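Phosphoribosylaminoimidazole-succinocarboxamide synthase (Saccharomyces cerevisiae, PDB 2CNQ) catalyses the ATP-dependent joining of L-aspartate to the carboxylate of CAIR, giving SAICAR in de novo purine biosynthesis. Local coordinates at residues I120-I125 with T138-K143; T126-K131 with D171-P176; S151-E156 with K201-A206; R242-A247 with E253-Y258. All blocks are in the same frame, centred on the assembly; numbering follows the deposited sequence. Where two conformers were deposited one is given.

Interaction 1 (I120-I125 with T138-K143); sequences IVRGYI and TVHGLK. With AMZ (aminoimidazole 4-carboxamide ribonucleotide), chain C.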
# COMPACT_ATOMS: atom_id res chain seq x y z
N ILE A 120 -7.62 1.31 -6.36
CA ILE A 120 -8.16 0.45 -5.35
C ILE A 120 -8.94 -0.64 -6.00
O ILE A 120 -9.72 -0.41 -6.91
CB ILE A 120 -9.02 1.23 -4.40
CG1 ILE A 120 -8.18 2.25 -3.67
CG2 ILE A 120 -9.76 0.34 -3.45
CD1 ILE A 120 -9.00 3.35 -3.07
N VAL A 121 -8.72 -1.85 -5.54
CA VAL A 121 -9.53 -2.99 -5.89
C VAL A 121 -10.12 -3.53 -4.64
O VAL A 121 -9.44 -3.71 -3.67
CB VAL A 121 -8.73 -4.06 -6.61
CG1 VAL A 121 -9.65 -5.21 -6.96
CG2 VAL A 121 -8.09 -3.51 -7.82
N ARG A 122 -11.41 -3.79 -4.71
CA ARG A 122 -12.13 -4.36 -3.60
C ARG A 122 -12.63 -5.72 -3.97
O ARG A 122 -13.39 -5.87 -4.90
CB ARG A 122 -13.28 -3.50 -3.21
CG ARG A 122 -12.88 -2.09 -2.93
CD ARG A 122 -14.08 -1.27 -2.58
NE ARG A 122 -13.75 0.13 -2.51
CZ ARG A 122 -13.31 0.73 -1.45
NH1 ARG A 122 -13.28 0.15 -0.28
NH2 ARG A 122 -12.91 1.97 -1.56
N GLY A 123 -12.22 -6.70 -3.23
CA GLY A 123 -12.80 -8.01 -3.36
C GLY A 123 -13.97 -8.23 -2.47
O GLY A 123 -14.81 -9.09 -2.73
N TYR A 124 -14.04 -7.46 -1.41
CA TYR A 124 -14.99 -7.63 -0.35
C TYR A 124 -15.42 -6.27 0.03
O TYR A 124 -14.67 -5.30 -0.05
CB TYR A 124 -14.35 -8.30 0.84
CG TYR A 124 -13.89 -9.68 0.55
CD1 TYR A 124 -12.76 -9.91 -0.21
CD2 TYR A 124 -14.57 -10.76 1.04
CE1 TYR A 124 -12.35 -11.18 -0.46
CE2 TYR A 124 -14.14 -12.04 0.79
CZ TYR A 124 -13.05 -12.24 0.03
OH TYR A 124 -12.59 -13.49 -0.24
N ILE A 125 -16.66 -6.17 0.48
CA ILE A 125 -17.21 -4.88 0.75
C ILE A 125 -16.97 -4.49 2.17
O ILE A 125 -17.44 -5.11 3.10
CB ILE A 125 -18.67 -4.84 0.34
CG1 ILE A 125 -19.13 -3.41 0.35
CG2 ILE A 125 -19.58 -5.74 1.15
CD1 ILE A 125 -20.45 -3.20 -0.31
N THR A 138 -24.49 1.16 -4.15
CA THR A 138 -23.44 1.26 -5.12
C THR A 138 -22.12 1.32 -4.40
O THR A 138 -22.04 1.58 -3.21
CB THR A 138 -23.60 2.51 -5.99
OG1 THR A 138 -23.66 3.65 -5.14
CG2 THR A 138 -24.83 2.41 -6.80
N VAL A 139 -21.07 1.15 -5.17
CA VAL A 139 -19.74 1.43 -4.67
C VAL A 139 -19.01 2.34 -5.63
O VAL A 139 -18.94 1.97 -6.78
CB VAL A 139 -18.99 0.13 -4.47
CG1 VAL A 139 -17.57 0.42 -4.06
CG2 VAL A 139 -19.71 -0.71 -3.41
N HIS A 140 -18.51 3.52 -5.18
CA HIS A 140 -17.91 4.44 -6.13
C HIS A 140 -18.88 4.65 -7.28
O HIS A 140 -18.52 4.75 -8.45
CB HIS A 140 -16.56 3.96 -6.62
CG HIS A 140 -15.52 3.92 -5.57
ND1 HIS A 140 -14.29 4.48 -5.76
CD2 HIS A 140 -15.48 3.38 -4.33
CE1 HIS A 140 -13.51 4.24 -4.71
NE2 HIS A 140 -14.22 3.58 -3.81
N GLY A 141 -20.15 4.77 -6.92
CA GLY A 141 -21.19 4.99 -7.89
C GLY A 141 -21.61 3.80 -8.71
O GLY A 141 -22.57 3.90 -9.46
N LEU A 142 -20.96 2.65 -8.54
CA LEU A 142 -21.25 1.45 -9.30
C LEU A 142 -22.36 0.68 -8.61
O LEU A 142 -22.26 0.36 -7.45
CB LEU A 142 -20.03 0.54 -9.32
CG LEU A 142 -18.83 1.14 -10.04
CD1 LEU A 142 -17.60 0.38 -9.64
CD2 LEU A 142 -19.03 1.10 -11.54
N LYS A 143 -23.27 0.12 -9.42
CA LYS A 143 -24.31 -0.72 -8.89
C LYS A 143 -23.83 -2.16 -8.62
O LYS A 143 -22.89 -2.75 -9.20
CB LYS A 143 -25.60 -0.56 -9.64
CG LYS A 143 -26.23 0.81 -9.30
CD LYS A 143 -26.61 1.51 -10.51
CE LYS A 143 -27.29 0.45 -11.36
NZ LYS A 143 -28.11 0.86 -12.45
O5 AMZ C . -2.80 5.14 0.88
C6 AMZ C . -3.87 5.45 0.39
N2 AMZ C . -4.13 6.64 -0.13
C3A AMZ C . -4.95 4.48 0.31
C7A AMZ C . -4.92 3.22 0.80
N3 AMZ C . -3.95 2.49 1.39
N1 AMZ C . -6.15 4.72 -0.25
C5 AMZ C . -6.85 3.62 -0.11
N AMZ C . -6.12 2.69 0.55
C1 AMZ C . -6.53 1.34 0.82
C2 AMZ C . -7.09 1.13 2.20
C3 AMZ C . -8.00 -0.04 2.00
O2 AMZ C . -7.19 -1.19 2.00
O1 AMZ C . -6.03 0.90 3.11
O AMZ C . -7.60 1.08 -0.04
C AMZ C . -8.54 0.22 0.60
C4 AMZ C . -9.90 0.84 0.57
O3 AMZ C . -9.94 1.89 1.52
P AMZ C . -11.34 2.59 1.81
OP1 AMZ C . -11.69 3.40 0.61
O4 AMZ C . -11.06 3.45 3.03
OP2 AMZ C . -12.38 1.54 2.07

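Interaction 2 (T126-K131 with D171-P176); sequences TGSAWK and DENISP. With AMZ (aminoimidazole 4-carboxamide ribonucleotide), chain C; ADP (adenosine-5'-diphosphate), chain F.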
# COMPACT_ATOMS: atom_id res chain seq x y z
N THR A 126 -16.23 -3.41 2.35
CA THR A 126 -15.90 -2.92 3.64
C THR A 126 -15.52 -1.48 3.49
O THR A 126 -15.54 -0.92 2.43
CB THR A 126 -14.77 -3.76 4.26
OG1 THR A 126 -14.59 -3.37 5.60
CG2 THR A 126 -13.47 -3.60 3.55
N GLY A 127 -15.22 -0.84 4.59
CA GLY A 127 -14.64 0.46 4.51
C GLY A 127 -15.56 1.43 3.84
O GLY A 127 -16.77 1.43 4.06
N SER A 128 -14.99 2.24 2.99
CA SER A 128 -15.79 3.27 2.39
C SER A 128 -16.80 2.71 1.44
O SER A 128 -17.84 3.30 1.22
CB SER A 128 -14.90 4.29 1.73
OG SER A 128 -14.30 3.79 0.59
N ALA A 129 -16.53 1.56 0.87
CA ALA A 129 -17.47 0.93 -0.03
C ALA A 129 -18.70 0.50 0.70
O ALA A 129 -19.80 0.63 0.21
CB ALA A 129 -16.82 -0.23 -0.70
N TRP A 130 -18.52 -0.10 1.85
CA TRP A 130 -19.64 -0.54 2.63
C TRP A 130 -20.48 0.63 3.05
O TRP A 130 -21.69 0.60 2.98
CB TRP A 130 -19.13 -1.33 3.82
CG TRP A 130 -20.22 -1.74 4.73
CD1 TRP A 130 -20.38 -1.34 5.99
CD2 TRP A 130 -21.31 -2.63 4.43
NE1 TRP A 130 -21.50 -1.91 6.52
CE2 TRP A 130 -22.09 -2.72 5.59
CE3 TRP A 130 -21.70 -3.36 3.31
CZ2 TRP A 130 -23.24 -3.48 5.65
CZ3 TRP A 130 -22.83 -4.14 3.38
CH2 TRP A 130 -23.58 -4.20 4.54
N LYS A 131 -19.83 1.70 3.43
CA LYS A 131 -20.57 2.88 3.83
C LYS A 131 -21.44 3.36 2.70
O LYS A 131 -22.61 3.65 2.89
CB LYS A 131 -19.64 4.00 4.20
CG LYS A 131 -19.08 3.89 5.58
CD LYS A 131 -18.03 4.96 5.74
CE LYS A 131 -17.80 5.37 7.18
NZ LYS A 131 -16.36 5.72 7.38
N ASP A 171 -8.29 11.69 -0.18
CA ASP A 171 -8.61 11.14 -1.45
C ASP A 171 -10.12 11.07 -1.58
O ASP A 171 -10.83 10.83 -0.62
CB ASP A 171 -8.07 9.74 -1.58
CG ASP A 171 -6.58 9.67 -1.52
OD1 ASP A 171 -5.89 10.68 -1.68
OD2 ASP A 171 -6.11 8.56 -1.34
N GLU A 172 -10.58 11.19 -2.80
CA GLU A 172 -12.00 11.16 -3.08
C GLU A 172 -12.30 9.91 -3.86
O GLU A 172 -11.70 9.69 -4.88
CB GLU A 172 -12.38 12.36 -3.91
CG GLU A 172 -12.26 13.65 -3.17
CD GLU A 172 -12.64 14.86 -3.99
OE1 GLU A 172 -13.08 15.87 -3.40
OE2 GLU A 172 -12.48 14.83 -5.23
N ASN A 173 -13.27 9.13 -3.41
CA ASN A 173 -13.70 8.01 -4.17
C ASN A 173 -14.39 8.49 -5.40
O ASN A 173 -15.27 9.32 -5.32
CB ASN A 173 -14.65 7.16 -3.39
CG ASN A 173 -14.02 6.41 -2.29
OD1 ASN A 173 -14.73 5.90 -1.41
ND2 ASN A 173 -12.75 6.28 -2.31
N ILE A 174 -14.02 7.96 -6.53
CA ILE A 174 -14.61 8.35 -7.77
C ILE A 174 -15.01 7.12 -8.53
O ILE A 174 -14.51 6.03 -8.32
CB ILE A 174 -13.65 9.22 -8.59
CG1 ILE A 174 -12.31 8.57 -8.81
CG2 ILE A 174 -13.53 10.58 -7.97
CD1 ILE A 174 -11.48 9.22 -9.82
N SER A 175 -15.90 7.31 -9.46
CA SER A 175 -16.29 6.23 -10.31
C SER A 175 -15.21 5.92 -11.28
O SER A 175 -14.39 6.76 -11.61
CB SER A 175 -17.55 6.64 -11.06
OG SER A 175 -17.21 7.67 -11.94
N PRO A 176 -15.27 4.73 -11.85
CA PRO A 176 -14.42 4.46 -12.98
C PRO A 176 -14.60 5.44 -14.10
O PRO A 176 -13.64 5.81 -14.74
CB PRO A 176 -14.79 3.05 -13.34
CG PRO A 176 -15.23 2.44 -12.05
CD PRO A 176 -15.97 3.54 -11.39
O5 AMZ C . -2.80 5.14 0.88
C6 AMZ C . -3.87 5.45 0.39
N2 AMZ C . -4.13 6.64 -0.13
C3A AMZ C . -4.95 4.48 0.31
C7A AMZ C . -4.92 3.22 0.80
N3 AMZ C . -3.95 2.49 1.39
N1 AMZ C . -6.15 4.72 -0.25
C5 AMZ C . -6.85 3.62 -0.11
N AMZ C . -6.12 2.69 0.55
C1 AMZ C . -6.53 1.34 0.82
C2 AMZ C . -7.09 1.13 2.20
C3 AMZ C . -8.00 -0.04 2.00
O2 AMZ C . -7.19 -1.19 2.00
O1 AMZ C . -6.03 0.90 3.11
O AMZ C . -7.60 1.08 -0.04
C AMZ C . -8.54 0.22 0.60
C4 AMZ C . -9.90 0.84 0.57
O3 AMZ C . -9.94 1.89 1.52
P AMZ C . -11.34 2.59 1.81
OP1 AMZ C . -11.69 3.40 0.61
O4 AMZ C . -11.06 3.45 3.03
OP2 AMZ C . -12.38 1.54 2.07
PB ADP F . -3.27 7.58 5.37
O1B ADP F . -2.39 8.73 5.73
O2B ADP F . -3.81 7.63 3.96
O3B ADP F . -2.61 6.27 5.76
PA ADP F . -5.50 6.37 5.82
O1A ADP F . -6.49 5.94 6.83
O2A ADP F . -4.74 5.17 5.41
O3A ADP F . -4.62 7.62 6.23
O5' ADP F . -6.18 6.91 4.52
C5' ADP F . -6.75 5.98 3.63
C4' ADP F . -7.56 6.62 2.51
O4' ADP F . -8.69 7.24 3.12
C3' ADP F . -6.74 7.67 1.81
O3' ADP F . -7.13 7.74 0.45
C2' ADP F . -7.15 8.91 2.55
O2' ADP F . -7.03 10.05 1.74
C1' ADP F . -8.60 8.63 2.87
N9 ADP F . -9.06 9.32 4.07
C8 ADP F . -8.34 9.48 5.17
N7 ADP F . -9.02 10.16 6.09
C5 ADP F . -10.22 10.41 5.58
C6 ADP F . -11.38 11.09 6.11
N6 ADP F . -11.32 11.60 7.36
N1 ADP F . -12.44 11.17 5.29
C2 ADP F . -12.44 10.65 4.03
N3 ADP F . -11.38 10.00 3.49
C4 ADP F . -10.26 9.86 4.23

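Interaction 3 (S151-E156 with K201-A206); sequences SQEFPE and KCKDYA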
# COMPACT_ATOMS: atom_id res chain seq x y z
N SER A 151 -18.63 -7.02 4.69
CA SER A 151 -17.49 -7.86 4.45
C SER A 151 -17.71 -8.92 3.44
O SER A 151 -16.82 -9.69 3.22
CB SER A 151 -16.92 -8.49 5.71
OG SER A 151 -16.77 -7.52 6.71
N GLN A 152 -18.89 -8.98 2.83
CA GLN A 152 -19.16 -10.00 1.87
C GLN A 152 -18.29 -9.78 0.66
O GLN A 152 -17.96 -8.66 0.26
CB GLN A 152 -20.60 -9.98 1.49
CG GLN A 152 -21.02 -11.10 0.59
CD GLN A 152 -22.50 -11.26 0.52
OE1 GLN A 152 -23.22 -10.75 1.36
NE2 GLN A 152 -22.96 -11.94 -0.51
N GLU A 153 -17.96 -10.88 0.03
CA GLU A 153 -17.26 -10.86 -1.20
C GLU A 153 -18.14 -10.32 -2.29
O GLU A 153 -19.29 -10.71 -2.41
CB GLU A 153 -16.82 -12.28 -1.54
CG GLU A 153 -15.84 -12.38 -2.67
CD GLU A 153 -15.08 -13.69 -2.70
OE1 GLU A 153 -13.98 -13.72 -3.28
OE2 GLU A 153 -15.56 -14.69 -2.13
N PHE A 154 -17.60 -9.43 -3.10
CA PHE A 154 -18.29 -9.05 -4.30
C PHE A 154 -18.31 -10.23 -5.25
O PHE A 154 -17.46 -11.06 -5.23
CB PHE A 154 -17.58 -7.91 -4.97
CG PHE A 154 -17.71 -6.62 -4.25
CD1 PHE A 154 -18.88 -5.91 -4.29
CD2 PHE A 154 -16.64 -6.10 -3.56
CE1 PHE A 154 -18.98 -4.70 -3.67
CE2 PHE A 154 -16.74 -4.90 -2.93
CZ PHE A 154 -17.91 -4.20 -2.97
N PRO A 155 -19.25 -10.25 -6.17
CA PRO A 155 -19.23 -11.33 -7.15
C PRO A 155 -17.95 -11.42 -7.92
O PRO A 155 -17.46 -12.50 -8.20
CB PRO A 155 -20.38 -10.96 -8.08
CG PRO A 155 -21.26 -10.11 -7.28
CD PRO A 155 -20.43 -9.39 -6.30
N GLU A 156 -17.40 -10.25 -8.23
CA GLU A 156 -16.10 -10.14 -8.82
C GLU A 156 -15.43 -8.97 -8.16
O GLU A 156 -16.08 -8.03 -7.78
CB GLU A 156 -16.21 -9.84 -10.30
CG GLU A 156 -16.80 -10.93 -11.12
CD GLU A 156 -16.01 -12.19 -11.11
OE1 GLU A 156 -14.79 -12.14 -10.86
OE2 GLU A 156 -16.60 -13.25 -11.39
N LYS A 201 -5.22 -12.49 -8.57
CA LYS A 201 -4.14 -13.43 -8.43
C LYS A 201 -3.64 -13.44 -7.03
O LYS A 201 -3.40 -14.48 -6.45
CB LYS A 201 -3.05 -13.09 -9.39
CG LYS A 201 -1.89 -14.01 -9.30
CD LYS A 201 -0.83 -13.75 -10.33
CE LYS A 201 0.38 -14.57 -10.06
NZ LYS A 201 1.29 -14.62 -11.18
N CYS A 202 -3.43 -12.27 -6.47
CA CYS A 202 -2.94 -12.18 -5.13
C CYS A 202 -3.95 -12.65 -4.13
O CYS A 202 -3.60 -13.28 -3.16
CB CYS A 202 -2.48 -10.77 -4.83
SG CYS A 202 -1.13 -10.25 -5.85
N LYS A 203 -5.20 -12.34 -4.36
CA LYS A 203 -6.27 -12.76 -3.50
C LYS A 203 -6.32 -14.25 -3.41
O LYS A 203 -6.45 -14.82 -2.36
CB LYS A 203 -7.60 -12.23 -4.03
CG LYS A 203 -8.78 -12.60 -3.17
CD LYS A 203 -10.16 -12.37 -3.77
CE LYS A 203 -10.33 -12.71 -5.25
NZ LYS A 203 -10.73 -14.11 -5.53
N ASP A 204 -6.22 -14.92 -4.54
CA ASP A 204 -6.33 -16.36 -4.54
C ASP A 204 -5.16 -16.95 -3.83
O ASP A 204 -5.30 -17.88 -3.06
CB ASP A 204 -6.43 -16.87 -5.94
CG ASP A 204 -7.76 -16.57 -6.55
OD1 ASP A 204 -7.86 -16.79 -7.77
OD2 ASP A 204 -8.69 -16.15 -5.84
N TYR A 205 -3.98 -16.41 -4.06
CA TYR A 205 -2.80 -16.86 -3.41
C TYR A 205 -2.92 -16.68 -1.92
O TYR A 205 -2.62 -17.56 -1.13
CB TYR A 205 -1.61 -16.10 -3.95
CG TYR A 205 -0.41 -16.22 -3.09
CD1 TYR A 205 0.42 -17.30 -3.15
CD2 TYR A 205 -0.14 -15.24 -2.16
CE1 TYR A 205 1.50 -17.39 -2.29
CE2 TYR A 205 0.89 -15.32 -1.31
CZ TYR A 205 1.72 -16.40 -1.38
OH TYR A 205 2.77 -16.54 -0.54
N ALA A 206 -3.32 -15.50 -1.52
CA ALA A 206 -3.42 -15.21 -0.12
C ALA A 206 -4.45 -16.07 0.55
O ALA A 206 -4.27 -16.47 1.68
CB ALA A 206 -3.73 -13.77 0.09

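Interaction 4 (R242-A247 with E253-Y258); sequences RFWNGA and ESQDSY. With AMZ (aminoimidazole 4-carboxamide ribonucleotide), chain C.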
# COMPACT_ATOMS: atom_id res chain seq x y z
N ARG A 242 -6.36 -4.26 3.21
CA ARG A 242 -6.97 -4.87 4.35
C ARG A 242 -6.83 -6.35 4.22
O ARG A 242 -7.15 -6.93 3.20
CB ARG A 242 -8.41 -4.49 4.46
CG ARG A 242 -8.57 -3.08 4.88
CD ARG A 242 -10.00 -2.69 4.82
NE ARG A 242 -10.16 -1.32 5.25
CZ ARG A 242 -10.82 -0.40 4.60
NH1 ARG A 242 -10.96 0.76 5.18
NH2 ARG A 242 -11.32 -0.61 3.40
N PHE A 243 -6.30 -6.94 5.27
CA PHE A 243 -6.05 -8.34 5.34
C PHE A 243 -6.83 -8.92 6.47
O PHE A 243 -6.68 -8.49 7.61
CB PHE A 243 -4.58 -8.59 5.58
CG PHE A 243 -3.69 -8.11 4.51
CD1 PHE A 243 -2.60 -7.34 4.80
CD2 PHE A 243 -3.90 -8.47 3.21
CE1 PHE A 243 -1.72 -6.96 3.80
CE2 PHE A 243 -3.04 -8.07 2.22
CZ PHE A 243 -1.94 -7.33 2.52
N TRP A 244 -7.62 -9.92 6.15
CA TRP A 244 -8.45 -10.59 7.11
C TRP A 244 -8.03 -12.01 7.21
O TRP A 244 -7.58 -12.62 6.28
CB TRP A 244 -9.88 -10.54 6.68
CG TRP A 244 -10.43 -9.18 6.60
CD1 TRP A 244 -9.99 -8.08 7.25
CD2 TRP A 244 -11.55 -8.78 5.86
NE1 TRP A 244 -10.77 -7.03 6.95
CE2 TRP A 244 -11.75 -7.44 6.10
CE3 TRP A 244 -12.41 -9.45 4.98
CZ2 TRP A 244 -12.79 -6.74 5.55
CZ3 TRP A 244 -13.43 -8.76 4.42
CH2 TRP A 244 -13.61 -7.41 4.69
N ASN A 245 -8.21 -12.56 8.38
CA ASN A 245 -7.99 -13.96 8.58
C ASN A 245 -9.13 -14.74 8.01
O ASN A 245 -10.28 -14.55 8.37
CB ASN A 245 -7.85 -14.18 10.07
CG ASN A 245 -7.51 -15.57 10.40
OD1 ASN A 245 -6.32 -15.89 10.56
ND2 ASN A 245 -8.47 -16.41 10.54
N GLY A 246 -8.83 -15.64 7.09
CA GLY A 246 -9.88 -16.38 6.44
C GLY A 246 -10.70 -17.21 7.38
O GLY A 246 -11.89 -17.32 7.25
N ALA A 247 -10.03 -17.81 8.33
CA ALA A 247 -10.73 -18.68 9.24
C ALA A 247 -11.65 -17.94 10.17
O ALA A 247 -12.62 -18.51 10.61
CB ALA A 247 -9.75 -19.48 10.01
N GLU A 253 -20.38 -8.60 9.54
CA GLU A 253 -19.77 -7.88 10.63
C GLU A 253 -18.40 -7.47 10.17
O GLU A 253 -17.97 -7.82 9.09
CB GLU A 253 -19.67 -8.74 11.87
CG GLU A 253 -18.83 -9.95 11.63
CD GLU A 253 -18.92 -10.93 12.73
OE1 GLU A 253 -20.04 -11.19 13.20
OE2 GLU A 253 -17.89 -11.46 13.12
N SER A 254 -17.72 -6.70 11.00
CA SER A 254 -16.36 -6.35 10.70
C SER A 254 -15.44 -7.47 11.09
O SER A 254 -15.76 -8.32 11.88
CB SER A 254 -15.99 -5.07 11.40
OG SER A 254 -16.05 -5.27 12.79
N GLN A 255 -14.28 -7.46 10.48
CA GLN A 255 -13.31 -8.49 10.67
C GLN A 255 -12.17 -8.03 11.51
O GLN A 255 -11.86 -6.86 11.58
CB GLN A 255 -12.77 -8.91 9.31
CG GLN A 255 -13.82 -9.27 8.30
CD GLN A 255 -14.81 -10.25 8.81
OE1 GLN A 255 -14.46 -11.32 9.26
NE2 GLN A 255 -16.06 -9.92 8.77
N ASP A 256 -11.48 -8.97 12.08
CA ASP A 256 -10.21 -8.66 12.70
C ASP A 256 -9.26 -8.13 11.65
O ASP A 256 -9.22 -8.61 10.54
CB ASP A 256 -9.61 -9.89 13.30
CG ASP A 256 -10.43 -10.46 14.42
OD1 ASP A 256 -11.29 -9.77 14.96
OD2 ASP A 256 -10.17 -11.61 14.75
N SER A 257 -8.49 -7.16 12.03
CA SER A 257 -7.58 -6.50 11.15
C SER A 257 -6.21 -7.09 11.22
O SER A 257 -5.69 -7.33 12.31
CB SER A 257 -7.39 -5.09 11.73
OG SER A 257 -6.29 -4.43 11.16
N TYR A 258 -5.58 -7.26 10.09
CA TYR A 258 -4.17 -7.53 10.06
C TYR A 258 -3.51 -6.47 9.21
O TYR A 258 -2.78 -6.73 8.27
CB TYR A 258 -3.88 -8.92 9.56
CG TYR A 258 -4.50 -9.90 10.50
CD1 TYR A 258 -3.77 -10.41 11.54
CD2 TYR A 258 -5.82 -10.25 10.39
CE1 TYR A 258 -4.36 -11.22 12.47
CE2 TYR A 258 -6.41 -11.08 11.31
CZ TYR A 258 -5.67 -11.55 12.34
OH TYR A 258 -6.21 -12.37 13.29
O5 AMZ C . -2.80 5.14 0.88
C6 AMZ C . -3.87 5.45 0.39
N2 AMZ C . -4.13 6.64 -0.13
C3A AMZ C . -4.95 4.48 0.31
C7A AMZ C . -4.92 3.22 0.80
N3 AMZ C . -3.95 2.49 1.39
N1 AMZ C . -6.15 4.72 -0.25
C5 AMZ C . -6.85 3.62 -0.11
N AMZ C . -6.12 2.69 0.55
C1 AMZ C . -6.53 1.34 0.82
C2 AMZ C . -7.09 1.13 2.20
C3 AMZ C . -8.00 -0.04 2.00
O2 AMZ C . -7.19 -1.19 2.00
O1 AMZ C . -6.03 0.90 3.11
O AMZ C . -7.60 1.08 -0.04
C AMZ C . -8.54 0.22 0.60
C4 AMZ C . -9.90 0.84 0.57
O3 AMZ C . -9.94 1.89 1.52
P AMZ C . -11.34 2.59 1.81
OP1 AMZ C . -11.69 3.40 0.61
O4 AMZ C . -11.06 3.45 3.03
OP2 AMZ C . -12.38 1.54 2.07
O HOH W 1 -9.67 -11.19 10.20
O HOH W 2 -11.81 -12.24 9.10

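Interaction 1 (I120-I125 with T138-K143)
Arg122 and His140 form a buried polar contact beside the phosphate of the bound AMZ nucleotide, where strand 113-122 of the mixed sheet faces a tight beta hairpin. That hairpin pairs strands 138-139 and 142-143 through a type I' turn from Val139 to Leu142, closed by Leu142 N to Val139 O at 2.8 Å. His140 sits in the turn and aims its ring back at the strand. Arg122, extended from CG to NE, delivers a guanidinium whose two outer nitrogens divide the work. NH1 donates almost straight (177°) to AMZ OP2 at 2.9 Å, and NH2 donates to AMZ OP1, also at 2.9 Å. The second proton of NH2 goes to His140 NE2 at 3.1 Å, a more bent bond (144°) between planes turned 50° apart. His140 ND1 binds Ile174 O, which fixes the ring's rotation. A leucine in place of Arg122 would probably leave the phosphate short of a two-pronged charged partner and His140 NE2 without its donor. Beside the arginine's chain Val139 splits its branches: CG1 lies 4.1 Å from Arg122 NE, while CG2 packs on Ile125 CD1 at 4.0 Å.

Interaction 2 (T126-K131 with D171-P176)
Ser128 and Asn173 point their side chains at one another, hydroxyl to amide oxygen, beside a phosphate site built on the first turn of helix 127-136. This is the familiar use of a helix N-terminus to receive an anion. Asn173, on the irregular chain leading to helix 176-183, presents OD1 to the serine and keeps ND2 farther off; its OD1 is 2.9 Å from Ser128 OG. The same OG lies 2.6 Å from AMZ OP1, and its single proton cannot serve both oxygens at once. With chi1 at 71°, OG is turned back beside the residue's own N, which lets hydroxyl and amide meet the same phosphate: Ser128 N donates to AMZ OP2 at 2.9 Å. Gly127 makes room for that oxygen, since a side chain on it would collide with OP2. The helix end is likely to favour the negative charge further. Asp171, two residues before Asn173 in the same loop, touches both nucleotides and so ties the loop to the active site. Its OD1 is held by Ala165 N, which helps set the carboxylate, and OD2 accepts from AMZ N2 at 3.0 Å through a bent bond (138°). On its backbone side, Asp171 N donates to ADP O2' at 2.8 Å.

Interaction 3 (S151-E156 with K201-A206)
Lys203 and Glu153 reach for each other over the protein surface, tying the edge strand 153-159 of the mixed sheet to the long helix 185-209 through a sparse salt-bridge network. The helix belongs to the sheet's alpha layer: on the neighbouring positions Cys202 and Ala206 press on Ile213 of strand 211-223, which leaves Lys203 on a flank directed at the edge strand. Its CB points across the gap, and CG, anti to the backbone N (chi1 -179°), carries the chain straight outward. CD is the first atom to meet the other segment, 4.1 Å from Glu153 OE1, and it also passes Tyr124, whose CE1 is 4.1 Å from Lys203 CD. Beyond CD the chain is bent at both of its last torsions, with chi3 near 40°, and CE and NZ turn aside, alongside the helix toward Asp204, instead of running on to the strand. NZ therefore stands between two acids of unequal claim. Glu153 comes from the far side on an extended chain, yet in the conformers described here its OE1 remains 4.0 Å from Lys203 NZ, a long ion pair. Both of these side chains were deposited in two conformers, in keeping with a mobile surface link. The two carboxylates themselves are well separated, with Glu153 OE1 6.4 Å from Asp204 OD2, and the ammonium between them probably eases their repulsion. The firm partner is the next residue along the helix: Lys203 NZ donates to Asp204 OD2 at 2.9 Å, arriving on the syn side and 26° out of the carboxylate plane.

Interaction 4 (R242-A247 with E253-Y258)
Trp244 and Gln255 make a CH-pi contact where the end of strand 228-245, in the mixed sheet, is met by the chain returning toward helix 261-269. Gln255 CB stands 3.4 Å from the centroid of the indole's five-membered ring, only 3° off its normal. Chi1 of the glutamine, at -52°, sets CG over the same face, 3.4 Å from Trp244 CD2, and a bend at chi2 then turns the amide. An alanine in place of Trp244 would probably open a gap under these methylenes and let the glutamine turn. Beside this CH-pi contact Tyr258 N donates to Phe243 O at 3.0 Å, and the tyrosine's CE2 comes within 3.6 Å of Asn245 CB. The next shell fixes these groups. Gln255 NE2 binds Lys250 O, and Lys291 makes a cation-pi contact with Tyr258. Two residues before Trp244 on the strand, Arg242 lays one guanidinium face over AMZ C3 and donates from NH2 to AMZ OP2 at 2.7 Å; Asp215 forms a salt bridge with that same nitrogen, and Gln261 holds NH1. A bridging water completes the seam, accepting from Asn245 N at 2.7 Å and donating to Asp256 O at 2.6 Å.

Overall arrangement
Interactions 1, 2 and 4 all touch the AMZ nucleotide, whereas interaction 3 lies off the site, the side chain of Lys203 about 13 Å from AMZ. The centres of 1 and 2 are about 7 Å apart and their segments alternate along the chain; strand 113-122 and helix 127-136 supply phosphate ligands, which the hairpin and the 171-176 loop meet as a second shell. Interaction 4 follows last in sequence, its centre about 18 Å from that of interaction 1, and brings Arg242 in from strand 228-245. Interactions 1, 3 and 4 reach the same mixed sheet: Ile125 pairs with Ser151 and Gln152, and Ser151 meets Trp244 and Glu253. One sheet thus joins pocket and periphery.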